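Local coordinates for protein maleylpyruvate isomerase (Ralstonia sp., PDB 2V6K) that catalyses the glutathione-dependent isomerization of maleylpyruvate to fumarylpyruvate in naphthalene degradation, working as a homodimeric zeta-class glutathione transferase, at residues A[3-8]-A[19-24]; A[15-20]-A[72-77]; A[96-101]-A[162-167]; A[134-139]-A[179-184]; A[151-156]-A[186-191]. One frame throughout, in Å; residues are numbered along the deposited sequence. Where two conformers were deposited one is given.

Contact 1: residues A[3-8]-A[19-24]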
# COMPACT_ATOMS: atom_id res chain seq x y z
N MET A 3 10.27 21.15 10.08
CA MET A 3 10.09 19.98 9.22
C MET A 3 10.80 20.09 7.88
O MET A 3 10.76 21.13 7.22
CB MET A 3 8.61 19.68 9.02
CG MET A 3 8.10 18.61 9.96
SD MET A 3 6.32 18.33 9.91
CE MET A 3 5.98 18.66 8.19
N LYS A 4 11.45 18.99 7.51
CA LYS A 4 12.21 18.91 6.27
C LYS A 4 11.66 17.76 5.44
O LYS A 4 11.61 16.61 5.91
CB LYS A 4 13.70 18.67 6.57
CG LYS A 4 14.37 19.81 7.33
CD LYS A 4 15.77 19.42 7.78
CE LYS A 4 16.37 20.49 8.67
NZ LYS A 4 17.61 20.01 9.35
N LEU A 5 11.24 18.07 4.22
CA LEU A 5 10.69 17.07 3.32
C LEU A 5 11.71 16.66 2.28
O LEU A 5 12.04 17.44 1.38
CB LEU A 5 9.42 17.61 2.64
CG LEU A 5 8.78 16.66 1.63
CD1 LEU A 5 8.21 15.41 2.30
CD2 LEU A 5 7.70 17.37 0.82
N TYR A 6 12.21 15.43 2.40
CA TYR A 6 13.14 14.87 1.43
C TYR A 6 12.31 14.26 0.31
O TYR A 6 11.58 13.30 0.53
CB TYR A 6 14.02 13.80 2.08
CG TYR A 6 14.99 14.37 3.08
CD1 TYR A 6 16.25 14.80 2.68
CD2 TYR A 6 14.64 14.48 4.43
CE1 TYR A 6 17.14 15.33 3.60
CE2 TYR A 6 15.53 15.00 5.35
CZ TYR A 6 16.78 15.43 4.93
OH TYR A 6 17.67 15.95 5.84
N ASN A 7 12.40 14.85 -0.87
CA ASN A 7 11.50 14.48 -1.95
C ASN A 7 12.01 14.95 -3.31
O ASN A 7 13.12 15.45 -3.41
CB ASN A 7 10.06 14.95 -1.64
CG ASN A 7 9.86 16.44 -1.86
OD1 ASN A 7 10.64 17.28 -1.41
ND2 ASN A 7 8.78 16.76 -2.55
N PHE A 8 11.21 14.74 -4.36
CA PHE A 8 11.63 15.00 -5.73
C PHE A 8 10.43 15.53 -6.49
O PHE A 8 9.30 15.12 -6.23
CB PHE A 8 12.15 13.70 -6.34
CG PHE A 8 12.67 13.81 -7.75
CD1 PHE A 8 13.84 14.52 -8.05
CD2 PHE A 8 12.02 13.15 -8.78
CE1 PHE A 8 14.33 14.57 -9.36
CE2 PHE A 8 12.50 13.20 -10.09
CZ PHE A 8 13.65 13.91 -10.38
N ILE A 19 0.63 17.30 -1.35
CA ILE A 19 -0.78 17.72 -1.33
C ILE A 19 -1.31 17.72 0.10
O ILE A 19 -1.93 18.69 0.53
CB ILE A 19 -1.68 16.83 -2.23
CG1 ILE A 19 -1.26 16.92 -3.70
CG2 ILE A 19 -3.14 17.25 -2.08
CD1 ILE A 19 -1.83 15.79 -4.57
N ALA A 20 -1.05 16.64 0.83
CA ALA A 20 -1.54 16.52 2.21
C ALA A 20 -0.96 17.62 3.10
O ALA A 20 -1.70 18.25 3.87
CB ALA A 20 -1.22 15.14 2.77
N LEU A 21 0.35 17.86 3.00
CA LEU A 21 0.98 18.93 3.77
C LEU A 21 0.37 20.28 3.45
O LEU A 21 0.09 21.06 4.36
CB LEU A 21 2.50 18.96 3.51
CG LEU A 21 3.30 17.82 4.14
CD1 LEU A 21 4.63 17.69 3.44
CD2 LEU A 21 3.51 18.06 5.62
N ASN A 22 0.15 20.55 2.17
CA ASN A 22 -0.43 21.83 1.75
C ASN A 22 -1.87 22.00 2.22
O ASN A 22 -2.26 23.09 2.65
CB ASN A 22 -0.35 22.02 0.24
CG ASN A 22 1.07 22.14 -0.27
OD1 ASN A 22 2.02 22.21 0.51
ND2 ASN A 22 1.21 22.16 -1.59
N LEU A 23 -2.65 20.93 2.17
CA LEU A 23 -4.03 21.00 2.64
C LEU A 23 -4.07 21.32 4.13
O LEU A 23 -4.95 22.06 4.58
CB LEU A 23 -4.78 19.70 2.35
CG LEU A 23 -5.21 19.49 0.90
CD1 LEU A 23 -5.64 18.05 0.67
CD2 LEU A 23 -6.35 20.44 0.52
N LYS A 24 -3.11 20.81 4.88
CA LYS A 24 -3.02 21.07 6.32
C LYS A 24 -2.39 22.43 6.63
O LYS A 24 -2.45 22.90 7.77
CB LYS A 24 -2.22 19.97 7.02
CG LYS A 24 -2.86 18.58 6.99
CD LYS A 24 -4.22 18.56 7.68
CE LYS A 24 -4.67 17.13 7.91
NZ LYS A 24 -5.98 17.07 8.63
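Leu21 reaches from helix 12-24 to strand 4-7 and lays its two methyls against two different side chains: CD2 meets the terminal methyl of Met3, CE, at 3.6 Å, and CD1 meets CD2 of Leu5 at 4.0 Å. Strand 4-7, helix 12-24 and strand 29-32 make the beta-alpha-beta unit that opens the thioredoxin-like N-terminal domain of glutathione transferases, and this pair of touches packs the helix on one face of the sheet. The three residues are buried, and each is suited to a wholly apolar interface. Leucine offers a forked end that can serve two partners at once, whereas the unbranched methionine is flexible enough to bend its end onto the leucine. The chain of Met3 runs extended as far as SD and then bends at chi3 (33°), which turns CE toward the helix. Met3 and Leu5 also pack on Leu57 of the neighbouring strand 56-58, while Leu21 also touches Tyr28. Within segments 3-8 and 19-24 the nearest CA atoms, those of Leu5 and Leu21, are 9.9 Å apart, a separation bridged by the methyls CD2 of Leu5 and CD1 of Leu21.

Contact 2: residues A[15-20]-A[72-77]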
# COMPACT_ATOMS: atom_id res chain seq x y z
N HIS A 15 4.56 13.94 -4.50
CA HIS A 15 3.41 14.75 -4.87
C HIS A 15 2.24 14.48 -3.92
O HIS A 15 1.62 15.43 -3.41
CB HIS A 15 3.09 14.39 -6.33
CG HIS A 15 2.00 15.20 -6.98
ND1 HIS A 15 1.59 14.95 -8.27
CD2 HIS A 15 1.24 16.23 -6.53
CE1 HIS A 15 0.62 15.78 -8.59
NE2 HIS A 15 0.39 16.57 -7.55
N ARG A 16 1.97 13.20 -3.67
CA ARG A 16 0.93 12.75 -2.74
C ARG A 16 1.07 13.41 -1.37
O ARG A 16 0.11 13.97 -0.82
CB ARG A 16 1.02 11.23 -2.64
CG ARG A 16 -0.02 10.52 -1.78
CD ARG A 16 0.45 9.11 -1.47
NE ARG A 16 0.51 8.30 -2.68
CZ ARG A 16 1.02 7.07 -2.73
NH1 ARG A 16 1.56 6.51 -1.65
NH2 ARG A 16 1.00 6.39 -3.88
N LEU A 17 2.28 13.35 -0.82
CA LEU A 17 2.53 13.92 0.50
C LEU A 17 2.51 15.45 0.47
O LEU A 17 2.01 16.08 1.41
CB LEU A 17 3.84 13.37 1.08
CG LEU A 17 4.27 13.90 2.45
CD1 LEU A 17 3.15 13.78 3.48
CD2 LEU A 17 5.50 13.17 2.92
N ARG A 18 3.03 16.05 -0.60
CA ARG A 18 2.98 17.51 -0.71
C ARG A 18 1.55 18.01 -0.69
O ARG A 18 1.27 19.04 -0.07
CB ARG A 18 3.70 18.00 -1.97
CG ARG A 18 5.21 17.87 -1.92
CD ARG A 18 5.90 18.56 -3.09
NE ARG A 18 5.43 18.15 -4.42
CZ ARG A 18 6.09 17.37 -5.27
NH1 ARG A 18 7.28 16.84 -4.95
NH2 ARG A 18 5.56 17.10 -6.46
N ILE A 19 0.63 17.30 -1.35
CA ILE A 19 -0.78 17.72 -1.33
C ILE A 19 -1.31 17.72 0.10
O ILE A 19 -1.93 18.69 0.53
CB ILE A 19 -1.68 16.83 -2.23
CG1 ILE A 19 -1.26 16.92 -3.70
CG2 ILE A 19 -3.14 17.25 -2.08
CD1 ILE A 19 -1.83 15.79 -4.57
N ALA A 20 -1.05 16.64 0.83
CA ALA A 20 -1.54 16.52 2.21
C ALA A 20 -0.96 17.62 3.10
O ALA A 20 -1.70 18.25 3.87
CB ALA A 20 -1.22 15.14 2.77
N GLU A 72 -1.44 9.55 7.37
CA GLU A 72 -2.29 9.23 8.53
C GLU A 72 -1.83 9.98 9.79
O GLU A 72 -2.67 10.45 10.57
CB GLU A 72 -2.30 7.72 8.79
CG GLU A 72 -2.98 6.89 7.70
CD GLU A 72 -4.44 6.59 7.98
OE1 GLU A 72 -5.01 7.08 8.98
OE2 GLU A 72 -5.01 5.81 7.19
N TRP A 73 -0.52 10.10 9.96
CA TRP A 73 0.06 10.87 11.07
C TRP A 73 -0.31 12.35 10.98
O TRP A 73 -0.72 12.95 11.98
CB TRP A 73 1.57 10.64 11.11
CG TRP A 73 2.35 11.41 12.13
CD1 TRP A 73 2.59 11.05 13.43
CD2 TRP A 73 3.03 12.66 11.93
NE1 TRP A 73 3.37 12.01 14.05
CE2 TRP A 73 3.65 13.01 13.15
CE3 TRP A 73 3.17 13.52 10.83
CZ2 TRP A 73 4.39 14.18 13.30
CZ3 TRP A 73 3.91 14.69 10.99
CH2 TRP A 73 4.50 15.00 12.21
N LEU A 74 -0.20 12.94 9.78
CA LEU A 74 -0.61 14.33 9.57
C LEU A 74 -2.07 14.55 9.91
O LEU A 74 -2.42 15.56 10.52
CB LEU A 74 -0.38 14.76 8.12
CG LEU A 74 1.05 14.97 7.67
CD1 LEU A 74 1.07 15.25 6.18
CD2 LEU A 74 1.67 16.15 8.41
N GLU A 75 -2.93 13.62 9.52
CA GLU A 75 -4.36 13.75 9.79
C GLU A 75 -4.65 13.83 11.28
O GLU A 75 -5.49 14.62 11.72
CB GLU A 75 -5.13 12.58 9.14
CG GLU A 75 -6.59 12.49 9.55
CD GLU A 75 -7.45 13.66 9.10
OE1 GLU A 75 -6.96 14.55 8.36
OE2 GLU A 75 -8.63 13.68 9.49
N GLU A 76 -3.93 13.03 12.07
CA GLU A 76 -4.13 12.99 13.52
C GLU A 76 -3.46 14.18 14.22
O GLU A 76 -4.00 14.71 15.20
CB GLU A 76 -3.62 11.65 14.07
CG GLU A 76 -3.99 11.37 15.52
CD GLU A 76 -2.79 11.43 16.45
OE1 GLU A 76 -2.02 12.41 16.38
OE2 GLU A 76 -2.62 10.49 17.26
N GLN A 77 -2.30 14.59 13.72
CA GLN A 77 -1.50 15.64 14.36
C GLN A 77 -2.01 17.04 14.07
O GLN A 77 -1.87 17.94 14.91
CB GLN A 77 -0.04 15.52 13.92
CG GLN A 77 0.70 14.33 14.51
CD GLN A 77 1.02 14.50 15.98
OE1 GLN A 77 0.42 13.86 16.84
NE2 GLN A 77 1.96 15.39 16.28
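Leu74 sends one methyl, CD1, into the angle between Leu17 and Ala20 of helix 12-24, and there the packing is tight. CD1 of Leu17 stands 3.7 Å from CD1 of Leu74, the two leucine side chains running nearly at right angles, and CB of Ala20 lies 4.1 Å from the same Leu74 methyl. Leu17 and Ala20 are three residues apart and so fall on one side of their helix. The small alanine lets the helices come near, with 7.7 Å between CA of Ala20 and CA of Leu74, and the longer leucine packs beside it, touching Ile70 and Ile71 of helix 67-77 as well. Leu17 reaches its partner because CG stands opposite the backbone N (chi1 178°), which brings the end of the side chain closer to helix 67-77 than its CB direction alone would suggest.

The far side of helix 67-77 is polar and looser. Glu72 and Glu76 are only partly covered, Gln77 is exposed, and its CG rests 3.5 Å above one face of the Trp73 ring, offset toward the rim. Here the second subunit comes in, its Arg91 forming a salt bridge with Glu76 and its Gln92 packing on Trp73.

On the pocket side of helix 12-24, buried Arg16 touches the bound glutathione analogue. In the thioredoxin-like domain helix 12-24 packs against helix 67-77 on one side, and through Ile19 against helices 164-178 and 200-205 on another.

Contact 3: residues A[96-101]-A[162-167]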
# COMPACT_ATOMS: atom_id res chain seq x y z
N ALA A 96 -9.82 2.69 1.39
CA ALA A 96 -9.82 1.69 0.32
C ALA A 96 -9.47 2.33 -1.02
O ALA A 96 -8.66 1.79 -1.78
CB ALA A 96 -11.16 0.98 0.24
N LEU A 97 -10.06 3.49 -1.30
CA LEU A 97 -9.74 4.23 -2.52
C LEU A 97 -8.25 4.55 -2.57
O LEU A 97 -7.59 4.32 -3.59
CB LEU A 97 -10.57 5.51 -2.62
CG LEU A 97 -12.05 5.33 -2.95
CD1 LEU A 97 -12.81 6.63 -2.74
CD2 LEU A 97 -12.25 4.82 -4.37
N ALA A 98 -7.72 5.05 -1.46
CA ALA A 98 -6.31 5.39 -1.39
C ALA A 98 -5.45 4.16 -1.64
O ALA A 98 -4.46 4.23 -2.37
CB ALA A 98 -5.97 6.03 -0.05
N ALA A 99 -5.82 3.04 -1.03
CA ALA A 99 -5.01 1.83 -1.12
C ALA A 99 -5.03 1.21 -2.52
O ALA A 99 -4.05 0.58 -2.92
CB ALA A 99 -5.45 0.82 -0.07
N ILE A 100 -6.12 1.37 -3.28
CA ILE A 100 -6.10 0.93 -4.68
C ILE A 100 -4.90 1.57 -5.38
O ILE A 100 -4.13 0.89 -6.06
CB ILE A 100 -7.40 1.31 -5.42
CG1 ILE A 100 -8.57 0.47 -4.89
CG2 ILE A 100 -7.25 1.15 -6.94
CD1 ILE A 100 -9.92 0.90 -5.40
N VAL A 101 -4.73 2.87 -5.18
CA VAL A 101 -3.60 3.58 -5.79
C VAL A 101 -2.29 3.22 -5.10
O VAL A 101 -1.30 2.86 -5.76
CB VAL A 101 -3.81 5.11 -5.72
CG1 VAL A 101 -2.57 5.83 -6.20
CG2 VAL A 101 -5.02 5.51 -6.56
N PRO A 162 -11.95 17.73 -0.15
CA PRO A 162 -10.83 16.85 -0.44
C PRO A 162 -10.52 15.93 0.74
O PRO A 162 -10.65 16.33 1.89
CB PRO A 162 -9.67 17.82 -0.66
CG PRO A 162 -10.32 19.12 -1.03
CD PRO A 162 -11.58 19.16 -0.22
N THR A 163 -10.14 14.70 0.43
CA THR A 163 -9.75 13.72 1.44
C THR A 163 -8.41 13.12 1.05
O THR A 163 -7.86 13.42 -0.03
CB THR A 163 -10.77 12.57 1.59
OG1 THR A 163 -10.88 11.86 0.35
CG2 THR A 163 -12.15 13.10 2.01
N LEU A 164 -7.86 12.25 1.89
CA LEU A 164 -6.59 11.65 1.51
C LEU A 164 -6.68 10.82 0.23
O LEU A 164 -5.68 10.65 -0.46
CB LEU A 164 -5.88 10.92 2.66
CG LEU A 164 -6.48 9.75 3.42
CD1 LEU A 164 -6.46 8.47 2.59
CD2 LEU A 164 -5.70 9.58 4.71
N ALA A 165 -7.87 10.33 -0.12
CA ALA A 165 -8.01 9.60 -1.39
C ALA A 165 -7.60 10.49 -2.57
O ALA A 165 -6.92 10.03 -3.49
CB ALA A 165 -9.42 9.06 -1.58
N ASP A 166 -7.98 11.76 -2.53
CA ASP A 166 -7.61 12.69 -3.60
C ASP A 166 -6.11 12.94 -3.63
O ASP A 166 -5.54 13.17 -4.71
CB ASP A 166 -8.35 14.02 -3.44
CG ASP A 166 -9.85 13.85 -3.40
OD1 ASP A 166 -10.41 13.23 -4.33
OD2 ASP A 166 -10.46 14.33 -2.42
N CYS A 167 -5.48 12.91 -2.46
CA CYS A 167 -4.02 13.05 -2.38
C CYS A 167 -3.32 11.94 -3.13
O CYS A 167 -2.26 12.17 -3.71
CB CYS A 167 -3.54 13.07 -0.93
SG CYS A 167 -4.15 14.43 0.05
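Asp166 OD2 accepts from the backbone N of Thr163 at 2.9 Å, in a nearly straight bond with an N-H...O angle of 163°. The nitrogen meets the anti side of OD2, 23° out of the carboxylate plane. In return, Thr163 OG1 takes a weak bond from Ala165 N at 3.4 Å; together the two bonds form a capping box at the start of helix 164-178. Both residue types suit the task: threonine's OG1 reaches forward to an N-H of the first turn, and the aspartate reaches back to the N-H of the cap residue. The other carboxylate oxygen, OD1, is held by Ser157.

Just past this cap the helix meets segment 96-101 through small apolar groups. Ala98 and Ala165 come within 4.5 Å at their CA atoms, a close approach that alanine on both sides permits. CB of Ala98 touches CD1 of Leu164 at 3.6 Å, while CB of Leu97 lies 3.9 Å from CB of Ala165. Leu164 has CG between its backbone N and carbonyl carbon (chi1 60°), a less common choice that carries CD1 round to Ala98.

All four touching residues are buried, joining helices 88-104 and 164-178 in the core of the helical C-terminal domain of glutathione transferases. Helix 125-149 packs on both partners through Tyr143, which touches Leu97 and Ala165; helix 12-24 covers Cys167, and Gln66 of the second subunit packs on Ala96, Ala99 and Ile100.

Contact 4: residues A[134-139]-A[179-184]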
# COMPACT_ATOMS: atom_id res chain seq x y z
N THR A 134 -1.29 -1.09 -18.17
CA THR A 134 -2.01 -2.26 -17.69
C THR A 134 -2.46 -2.06 -16.24
O THR A 134 -3.64 -2.24 -15.91
CB THR A 134 -1.15 -3.54 -17.82
OG1 THR A 134 -0.86 -3.75 -19.21
CG2 THR A 134 -1.88 -4.76 -17.29
N TRP A 135 -1.53 -1.67 -15.38
CA TRP A 135 -1.84 -1.54 -13.96
C TRP A 135 -2.66 -0.30 -13.64
O TRP A 135 -3.55 -0.35 -12.78
CB TRP A 135 -0.58 -1.68 -13.09
CG TRP A 135 0.27 -2.79 -13.62
CD1 TRP A 135 1.53 -2.67 -14.14
CD2 TRP A 135 -0.11 -4.16 -13.80
NE1 TRP A 135 1.96 -3.90 -14.59
CE2 TRP A 135 0.98 -4.83 -14.39
CE3 TRP A 135 -1.26 -4.90 -13.48
CZ2 TRP A 135 0.95 -6.19 -14.71
CZ3 TRP A 135 -1.30 -6.26 -13.80
CH2 TRP A 135 -0.19 -6.89 -14.40
N ILE A 136 -2.39 0.79 -14.34
CA ILE A 136 -3.19 2.00 -14.17
C ILE A 136 -4.63 1.76 -14.60
O ILE A 136 -5.57 2.10 -13.88
CB ILE A 136 -2.58 3.20 -14.91
CG1 ILE A 136 -1.28 3.62 -14.21
CG2 ILE A 136 -3.56 4.37 -14.94
CD1 ILE A 136 -0.40 4.53 -15.04
N SER A 137 -4.83 1.15 -15.77
CA SER A 137 -6.19 0.90 -16.25
C SER A 137 -6.96 -0.04 -15.33
O SER A 137 -8.14 0.18 -15.07
CB SER A 137 -6.17 0.37 -17.68
OG SER A 137 -5.63 1.34 -18.54
N ALA A 138 -6.31 -1.09 -14.83
CA ALA A 138 -6.98 -2.02 -13.94
C ALA A 138 -7.41 -1.31 -12.66
O ALA A 138 -8.55 -1.47 -12.20
CB ALA A 138 -6.08 -3.21 -13.62
N GLY A 139 -6.51 -0.53 -12.08
CA GLY A 139 -6.80 0.19 -10.84
C GLY A 139 -7.85 1.27 -11.03
O GLY A 139 -8.75 1.41 -10.20
N PHE A 179 2.57 8.23 -18.96
CA PHE A 179 2.67 6.95 -19.67
C PHE A 179 1.66 6.79 -20.81
O PHE A 179 1.48 5.68 -21.32
CB PHE A 179 2.63 5.78 -18.68
CG PHE A 179 3.84 5.70 -17.81
CD1 PHE A 179 5.09 5.43 -18.37
CD2 PHE A 179 3.75 5.92 -16.44
CE1 PHE A 179 6.23 5.36 -17.58
CE2 PHE A 179 4.90 5.84 -15.63
CZ PHE A 179 6.14 5.57 -16.21
N GLN A 180 1.02 7.90 -21.18
CA GLN A 180 0.10 7.97 -22.32
C GLN A 180 -1.05 6.98 -22.22
O GLN A 180 -1.46 6.35 -23.19
CB GLN A 180 0.86 7.83 -23.65
CG GLN A 180 1.78 9.01 -23.94
CD GLN A 180 2.59 8.82 -25.21
OE1 GLN A 180 3.30 7.83 -25.37
NE2 GLN A 180 2.49 9.79 -26.12
N VAL A 181 -1.60 6.87 -21.01
CA VAL A 181 -2.76 6.03 -20.77
C VAL A 181 -4.01 6.78 -21.22
O VAL A 181 -4.19 7.95 -20.88
CB VAL A 181 -2.88 5.69 -19.27
CG1 VAL A 181 -4.08 4.78 -19.01
CG2 VAL A 181 -1.60 5.04 -18.77
N ASP A 182 -4.86 6.10 -21.98
CA ASP A 182 -6.15 6.65 -22.38
C ASP A 182 -7.04 6.80 -21.15
O ASP A 182 -7.40 5.81 -20.51
CB ASP A 182 -6.81 5.75 -23.42
CG ASP A 182 -8.12 6.33 -23.95
OD1 ASP A 182 -8.41 7.52 -23.70
OD2 ASP A 182 -8.85 5.58 -24.64
N LEU A 183 -7.37 8.05 -20.83
CA LEU A 183 -8.20 8.34 -19.66
C LEU A 183 -9.67 8.53 -20.01
O LEU A 183 -10.49 8.77 -19.13
CB LEU A 183 -7.67 9.56 -18.89
CG LEU A 183 -6.29 9.37 -18.26
CD1 LEU A 183 -5.80 10.68 -17.65
CD2 LEU A 183 -6.32 8.27 -17.22
N THR A 184 -10.02 8.40 -21.29
CA THR A 184 -11.42 8.52 -21.71
C THR A 184 -12.38 7.65 -20.88
O THR A 184 -13.46 8.12 -20.52
CB THR A 184 -11.61 8.25 -23.22
OG1 THR A 184 -10.66 9.02 -23.96
CG2 THR A 184 -13.02 8.64 -23.67
O HOH W 1 -6.92 3.09 -20.33
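Val181 sets both its methyls against helix 125-149. The apolar pair is with Ile136: CG2 of Val181 lies 4.0 Å from CD1 of Ile136, and CG1 of Val181 is 4.1 Å from CG2 of Ile136. With CG1 anti to the backbone N (chi1 -179°), each valine methyl faces its own branch of the isoleucine, a good match between two beta-branched residues whose side chains meet at a slant. Ile136 also packs on Ile105, a glutathione-binding residue, and on Ala176.

Ser137 adds contacts of another kind, described here for one of its two conformers. CG1 of Val181 makes a van der Waals touch on OG of Ser137 at 3.8 Å. A water donates to the short serine hydroxyl, Ser137 OG, and to Asp182 O, each at 2.8 Å, joining helix to loop. Ser137 OG is bonded to Gly133 O as well.

Within the loop, Asp182 OD1 is gripped twice. Thr184 N approaches from above the carboxylate plane at 3.0 Å, whereas Thr184 OG1 donates to the syn lone pair at 2.7 Å.

Gln180, with positive phi, is the C-prime residue of a Schellman motif closing helix 164-178, and the bond from Thr184 N to Asp182 OD1 closes an Asx turn; together they shape the link to helix 187-196 in the all-helical C-terminal domain of glutathione transferases.

Contact 5: residues A[151-156]-A[186-191]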
# COMPACT_ATOMS: atom_id res chain seq x y z
N PRO A 151 -23.64 7.48 -3.75
CA PRO A 151 -24.70 8.46 -4.01
C PRO A 151 -24.47 9.83 -3.35
O PRO A 151 -25.00 10.84 -3.83
CB PRO A 151 -25.95 7.79 -3.43
CG PRO A 151 -25.44 6.89 -2.36
CD PRO A 151 -24.07 6.45 -2.78
N LYS A 152 -23.70 9.87 -2.27
CA LYS A 152 -23.49 11.10 -1.50
C LYS A 152 -22.30 11.92 -1.99
O LYS A 152 -22.04 13.02 -1.48
CB LYS A 152 -23.35 10.78 -0.01
CG LYS A 152 -24.60 10.19 0.62
CD LYS A 152 -24.44 10.00 2.12
CE LYS A 152 -25.73 9.47 2.74
NZ LYS A 152 -25.64 9.39 4.23
N ARG A 153 -21.58 11.40 -2.98
CA ARG A 153 -20.36 12.01 -3.47
C ARG A 153 -20.58 13.35 -4.18
O ARG A 153 -21.52 13.49 -4.96
CB ARG A 153 -19.63 11.04 -4.39
CG ARG A 153 -18.19 11.40 -4.64
CD ARG A 153 -17.48 10.35 -5.48
NE ARG A 153 -17.98 10.30 -6.85
CZ ARG A 153 -17.61 11.13 -7.83
NH1 ARG A 153 -16.73 12.10 -7.60
NH2 ARG A 153 -18.12 10.98 -9.04
N GLY A 154 -19.70 14.31 -3.90
CA GLY A 154 -19.71 15.61 -4.57
C GLY A 154 -18.61 15.71 -5.60
O GLY A 154 -18.46 14.83 -6.45
N ARG A 155 -17.82 16.78 -5.52
CA ARG A 155 -16.78 17.09 -6.52
C ARG A 155 -15.54 16.22 -6.42
O ARG A 155 -14.75 16.12 -7.37
CB ARG A 155 -16.36 18.55 -6.40
CG ARG A 155 -17.46 19.55 -6.73
CD ARG A 155 -17.11 20.95 -6.24
NE ARG A 155 -17.12 21.03 -4.78
CZ ARG A 155 -16.73 22.09 -4.08
NH1 ARG A 155 -16.29 23.18 -4.69
NH2 ARG A 155 -16.78 22.06 -2.75
N TYR A 156 -15.34 15.59 -5.27
CA TYR A 156 -14.09 14.89 -4.99
C TYR A 156 -14.30 13.39 -4.89
O TYR A 156 -15.39 12.90 -5.18
CB TYR A 156 -13.43 15.49 -3.73
CG TYR A 156 -13.31 16.99 -3.84
CD1 TYR A 156 -12.36 17.58 -4.67
CD2 TYR A 156 -14.17 17.82 -3.13
CE1 TYR A 156 -12.26 18.96 -4.79
CE2 TYR A 156 -14.08 19.21 -3.24
CZ TYR A 156 -13.13 19.77 -4.06
OH TYR A 156 -13.05 21.14 -4.16
N TYR A 186 -12.54 7.00 -17.89
CA TYR A 186 -12.63 7.39 -16.48
C TYR A 186 -13.10 8.83 -16.29
O TYR A 186 -12.37 9.65 -15.74
CB TYR A 186 -11.29 7.14 -15.77
CG TYR A 186 -10.68 5.82 -16.17
CD1 TYR A 186 -11.27 4.63 -15.78
CD2 TYR A 186 -9.53 5.77 -16.96
CE1 TYR A 186 -10.74 3.42 -16.17
CE2 TYR A 186 -8.98 4.55 -17.34
CZ TYR A 186 -9.60 3.38 -16.94
OH TYR A 186 -9.08 2.16 -17.31
N PRO A 187 -14.33 9.15 -16.74
CA PRO A 187 -14.79 10.53 -16.62
C PRO A 187 -14.92 11.02 -15.18
O PRO A 187 -14.72 12.21 -14.93
CB PRO A 187 -16.16 10.50 -17.30
CG PRO A 187 -16.61 9.08 -17.18
CD PRO A 187 -15.35 8.29 -17.36
N LEU A 188 -15.25 10.13 -14.25
CA LEU A 188 -15.44 10.55 -12.87
C LEU A 188 -14.09 10.89 -12.25
O LEU A 188 -13.95 11.92 -11.58
CB LEU A 188 -16.21 9.51 -12.06
CG LEU A 188 -17.61 9.15 -12.59
CD1 LEU A 188 -18.25 8.07 -11.73
CD2 LEU A 188 -18.54 10.36 -12.71
N ILE A 189 -13.09 10.06 -12.52
CA ILE A 189 -11.72 10.34 -12.12
C ILE A 189 -11.23 11.65 -12.75
O ILE A 189 -10.64 12.49 -12.06
CB ILE A 189 -10.79 9.16 -12.47
CG1 ILE A 189 -11.01 8.01 -11.47
CG2 ILE A 189 -9.32 9.58 -12.48
CD1 ILE A 189 -10.28 6.72 -11.84
N ARG A 190 -11.50 11.84 -14.04
CA ARG A 190 -11.06 13.06 -14.71
C ARG A 190 -11.71 14.29 -14.07
O ARG A 190 -11.05 15.32 -13.89
CB ARG A 190 -11.35 13.00 -16.21
CG ARG A 190 -10.36 12.11 -16.97
CD ARG A 190 -10.58 12.18 -18.47
NE ARG A 190 -11.66 11.32 -18.96
CZ ARG A 190 -12.86 11.75 -19.36
NH1 ARG A 190 -13.18 13.04 -19.31
NH2 ARG A 190 -13.75 10.87 -19.80
N ALA A 191 -12.98 14.18 -13.69
CA ALA A 191 -13.69 15.29 -13.06
C ALA A 191 -13.13 15.59 -11.66
O ALA A 191 -12.99 16.75 -11.29
CB ALA A 191 -15.18 15.04 -13.01
O HOH W 2 -16.33 12.98 -10.44
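The guanidinium of Arg153 is met at its edge: Leu188 CD2 lies near its plane, 3.7 Å from NH2, and a water lies in that plane. Arg153 NH1 donates to Tyr156 O at 2.9 Å, nearly straight at 163°; the oxygen is in the guanidinium plane, but the donor stands 43° above the carbonyl plane. The neighbouring Arg155 guanidinium has Tyr156 OH over the centre of one face, and Arg155 CB in turn covers the middle of one face of the Tyr156 ring.

The water accepts from Arg153 NH1 at 3.0 Å and donates to Leu188 O at 2.8 Å, joining the loop between helices 125-149 and 164-178 to the first turn of helix 187-196. Arg153 reaches across through an extended start and a bend at chi3 (68°), while NE bonds to Leu147 O.

Arginine suits this surface site, since its flat end can donate in several directions while its edge lies beside a leucine. With two carbonyls and a shared water around it, the positive charge is probably held by neutral acceptors here, whereas Arg155 has a carboxylate partner, Asp160.

How the contacts relate
Contacts 1 and 2 lie 7 Å apart between centres and share Ile19 and Ala20 of helix 12-24, which faces the sheet in one and helix 67-77 in the other; Lys24 NZ and Glu75 OE1 join them in a 2.7 Å salt bridge. Cys167 of contact 3 packs on that helix, carrying the connection into the C-terminal domain, with Ile19 CG2 and Cys167 SG 3.7 Å apart. Contacts 3, 4 and 5 alternate along the chain, and Arg190 of contact 5 bonds to Leu183 O and Thr184 O of contact 4. Contact 2 holds Arg16, which touches the glutathione analogue; contact 5 lies at the surface, away from the glutathione site.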